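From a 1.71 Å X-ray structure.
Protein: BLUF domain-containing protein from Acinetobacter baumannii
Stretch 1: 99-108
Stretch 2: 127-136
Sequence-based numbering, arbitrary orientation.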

# COMPACT_ATOMS: atom_id res chain seq x y z
N ARG A 99 8.87 0.32 7.73
CA ARG A 99 9.01 0.90 9.09
C ARG A 99 10.22 1.84 9.14
O ARG A 99 11.33 1.48 8.66
CB ARG A 99 9.21 -0.24 10.10
CG ARG A 99 8.07 -0.46 11.06
CD ARG A 99 8.36 -1.70 11.88
NE ARG A 99 9.44 -1.53 12.82
CZ ARG A 99 9.81 -2.47 13.68
NH1 ARG A 99 9.19 -3.64 13.66
NH2 ARG A 99 10.81 -2.26 14.52
N ASN A 100 10.02 3.02 9.71
CA ASN A 100 11.08 4.02 9.93
C ASN A 100 10.82 4.57 11.32
O ASN A 100 9.74 4.26 11.88
CB ASN A 100 11.08 5.09 8.83
CG ASN A 100 9.85 5.98 8.83
OD1 ASN A 100 9.23 6.22 9.87
ND2 ASN A 100 9.52 6.51 7.66
N THR A 101 11.73 5.38 11.85
CA THR A 101 11.60 5.85 13.25
C THR A 101 10.37 6.77 13.39
O THR A 101 9.75 6.70 14.43
CB THR A 101 12.92 6.43 13.78
OG1 THR A 101 13.30 7.55 12.99
CG2 THR A 101 14.03 5.42 13.82
N ASN A 102 10.04 7.64 12.42
CA ASN A 102 8.86 8.50 12.54
C ASN A 102 7.60 7.63 12.72
O ASN A 102 6.73 7.98 13.52
CB ASN A 102 8.64 9.36 11.30
CG ASN A 102 9.32 10.70 11.33
OD1 ASN A 102 10.22 10.92 12.13
ND2 ASN A 102 8.89 11.57 10.42
N ILE A 103 7.49 6.52 11.99
CA ILE A 103 6.25 5.69 12.00
C ILE A 103 6.23 4.91 13.30
O ILE A 103 5.19 4.79 13.90
CB ILE A 103 6.20 4.79 10.75
CG1 ILE A 103 5.93 5.64 9.50
CG2 ILE A 103 5.21 3.67 10.93
CD1 ILE A 103 6.28 4.95 8.21
N GLU A 104 7.39 4.45 13.74
CA GLU A 104 7.51 3.71 15.01
C GLU A 104 7.07 4.67 16.12
O GLU A 104 6.25 4.26 16.98
CB GLU A 104 8.92 3.20 15.19
CG GLU A 104 9.20 1.97 14.36
CD GLU A 104 10.67 1.68 14.13
OE1 GLU A 104 11.56 2.36 14.79
OE2 GLU A 104 10.92 0.74 13.37
N THR A 105 7.55 5.92 16.09
CA THR A 105 7.21 6.95 17.11
C THR A 105 5.70 7.22 17.13
O THR A 105 5.10 7.26 18.20
CB THR A 105 8.06 8.20 16.94
OG1 THR A 105 9.40 7.77 17.14
CG2 THR A 105 7.67 9.28 17.93
N PHE A 106 5.06 7.28 15.96
CA PHE A 106 3.61 7.50 15.84
C PHE A 106 2.82 6.40 16.57
O PHE A 106 1.88 6.69 17.38
CB PHE A 106 3.28 7.61 14.36
CG PHE A 106 1.80 7.66 14.10
CD1 PHE A 106 1.07 8.76 14.52
CD2 PHE A 106 1.16 6.61 13.49
CE1 PHE A 106 -0.29 8.82 14.26
CE2 PHE A 106 -0.21 6.67 13.25
CZ PHE A 106 -0.91 7.78 13.62
N PHE A 107 3.20 5.16 16.30
CA PHE A 107 2.52 3.96 16.84
C PHE A 107 2.70 3.95 18.36
O PHE A 107 1.71 3.77 19.12
CB PHE A 107 3.05 2.71 16.14
CG PHE A 107 2.31 2.31 14.89
CD1 PHE A 107 1.22 1.46 14.95
CD2 PHE A 107 2.71 2.75 13.63
CE1 PHE A 107 0.53 1.07 13.81
CE2 PHE A 107 2.02 2.36 12.49
CZ PHE A 107 0.93 1.52 12.58
N LEU A 108 3.94 4.10 18.82
CA LEU A 108 4.28 4.01 20.25
C LEU A 108 3.61 5.14 21.03
O LEU A 108 3.16 4.88 22.18
CB LEU A 108 5.80 4.04 20.44
CG LEU A 108 6.54 2.79 19.99
CD1 LEU A 108 8.04 3.10 19.88
CD2 LEU A 108 6.31 1.62 20.92
N PHE A 127 -2.54 11.59 10.09
CA PHE A 127 -1.08 11.56 10.41
C PHE A 127 -0.38 10.47 9.59
O PHE A 127 0.73 10.74 9.11
CB PHE A 127 -0.82 11.30 11.89
N PHE A 128 -0.99 9.29 9.46
CA PHE A 128 -0.30 8.13 8.83
C PHE A 128 -0.06 8.37 7.35
O PHE A 128 1.08 8.11 6.91
CB PHE A 128 -1.03 6.81 9.02
CG PHE A 128 -0.18 5.59 8.69
CD1 PHE A 128 0.99 5.32 9.38
CD2 PHE A 128 -0.58 4.71 7.69
CE1 PHE A 128 1.74 4.19 9.08
CE2 PHE A 128 0.16 3.58 7.40
CZ PHE A 128 1.30 3.31 8.11
N LEU A 129 -1.05 8.85 6.60
CA LEU A 129 -0.83 9.18 5.18
C LEU A 129 0.27 10.24 5.06
O LEU A 129 1.13 10.12 4.16
CB LEU A 129 -2.13 9.64 4.53
CG LEU A 129 -3.16 8.57 4.24
CD1 LEU A 129 -4.42 9.20 3.64
CD2 LEU A 129 -2.60 7.51 3.29
N ASN A 130 0.27 11.24 5.95
CA ASN A 130 1.28 12.32 5.86
C ASN A 130 2.66 11.70 6.08
O ASN A 130 3.57 12.06 5.31
CB ASN A 130 0.99 13.50 6.79
CG ASN A 130 2.11 14.50 6.74
OD1 ASN A 130 2.24 15.26 5.77
ND2 ASN A 130 3.00 14.44 7.72
N GLU A 131 2.80 10.77 7.03
CA GLU A 131 4.09 10.07 7.31
C GLU A 131 4.49 9.28 6.07
O GLU A 131 5.68 9.27 5.74
CB GLU A 131 4.02 9.15 8.53
CG GLU A 131 3.98 9.87 9.86
CD GLU A 131 5.15 10.81 10.12
OE1 GLU A 131 4.90 11.95 10.59
OE2 GLU A 131 6.32 10.43 9.80
N LEU A 132 3.54 8.65 5.39
CA LEU A 132 3.86 7.84 4.16
C LEU A 132 4.27 8.78 3.02
O LEU A 132 5.15 8.38 2.24
CB LEU A 132 2.65 7.00 3.77
CG LEU A 132 2.24 5.88 4.73
CD1 LEU A 132 1.13 5.05 4.09
CD2 LEU A 132 3.42 5.00 5.10
N LEU A 133 3.65 9.95 2.92
CA LEU A 133 4.01 10.96 1.90
C LEU A 133 5.45 11.46 2.14
O LEU A 133 6.19 11.56 1.16
CB LEU A 133 3.01 12.11 1.93
CG LEU A 133 3.28 13.23 0.92
CD1 LEU A 133 3.25 12.71 -0.51
CD2 LEU A 133 2.29 14.37 1.08
N ILE A 134 5.82 11.79 3.38
CA ILE A 134 7.13 12.45 3.66
C ILE A 134 8.25 11.42 3.77
O ILE A 134 9.39 11.79 3.52
CB ILE A 134 7.07 13.39 4.88
CG1 ILE A 134 6.96 12.65 6.21
CG2 ILE A 134 5.96 14.42 4.67
CD1 ILE A 134 6.97 13.55 7.43
N ALA A 135 7.97 10.16 4.11
CA ALA A 135 8.96 9.07 4.16
C ALA A 135 9.80 9.01 2.86
O ALA A 135 9.25 9.23 1.75
CB ALA A 135 8.27 7.75 4.42
N GLU A 136 11.10 8.72 3.01
CA GLU A 136 11.99 8.33 1.89
C GLU A 136 11.44 7.01 1.34
O GLU A 136 11.20 6.13 2.16
CB GLU A 136 13.44 8.10 2.38
O HOH W 1 7.71 8.98 7.83

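Helix 101-108 and helix 127-134 run nearly antiparallel: their N-to-C directions differ by 168°, and the axes approach to 10.3 Å. The register places Ile103 CA 6.8 Å from Glu131 CA, and Asn100, before the first helix, beside Ala135, just past the second. The contact buries 424 Å² in total.

Apolar packing centres on Phe128, whose CA-to-CB bond points sideways while its ring end comes nearer. Ile103 CG2 lies at the edge of that ring, 4.0 Å from Phe128 CE1, and Phe107 CE2 approaches the same CE1 atom at 3.9 Å. The Phe107 and Phe128 ring planes stand at 88° with centroids 6.0 Å apart, an oblique pairing. Phe106 CE1 reaches Phe127 CB at 3.5 Å; the Phe127 ring is not modelled, so this contact is defined by CB alone. Ile103 CD1 extends the apolar seam to Leu132 CD2 at 4.2 Å.

Polar contacts gather near the start of the first helix. Asn102 ND2 donates to Glu131 OE2 (2.9 Å, 140°), the one direct hydrogen bond between the stretches. Water 1 accepts from Asn100 ND2 (3.1 Å) and donates to Glu131 O (2.9 Å) and Glu131 OE2 (2.8 Å), linking the N-cap residue Asn100 to Glu131 of the second helix. Asn100 OD1 meanwhile caps the helix that follows it, accepting from Ile103 N at 2.8 Å and 154°, which leaves the amide nitrogen for the water.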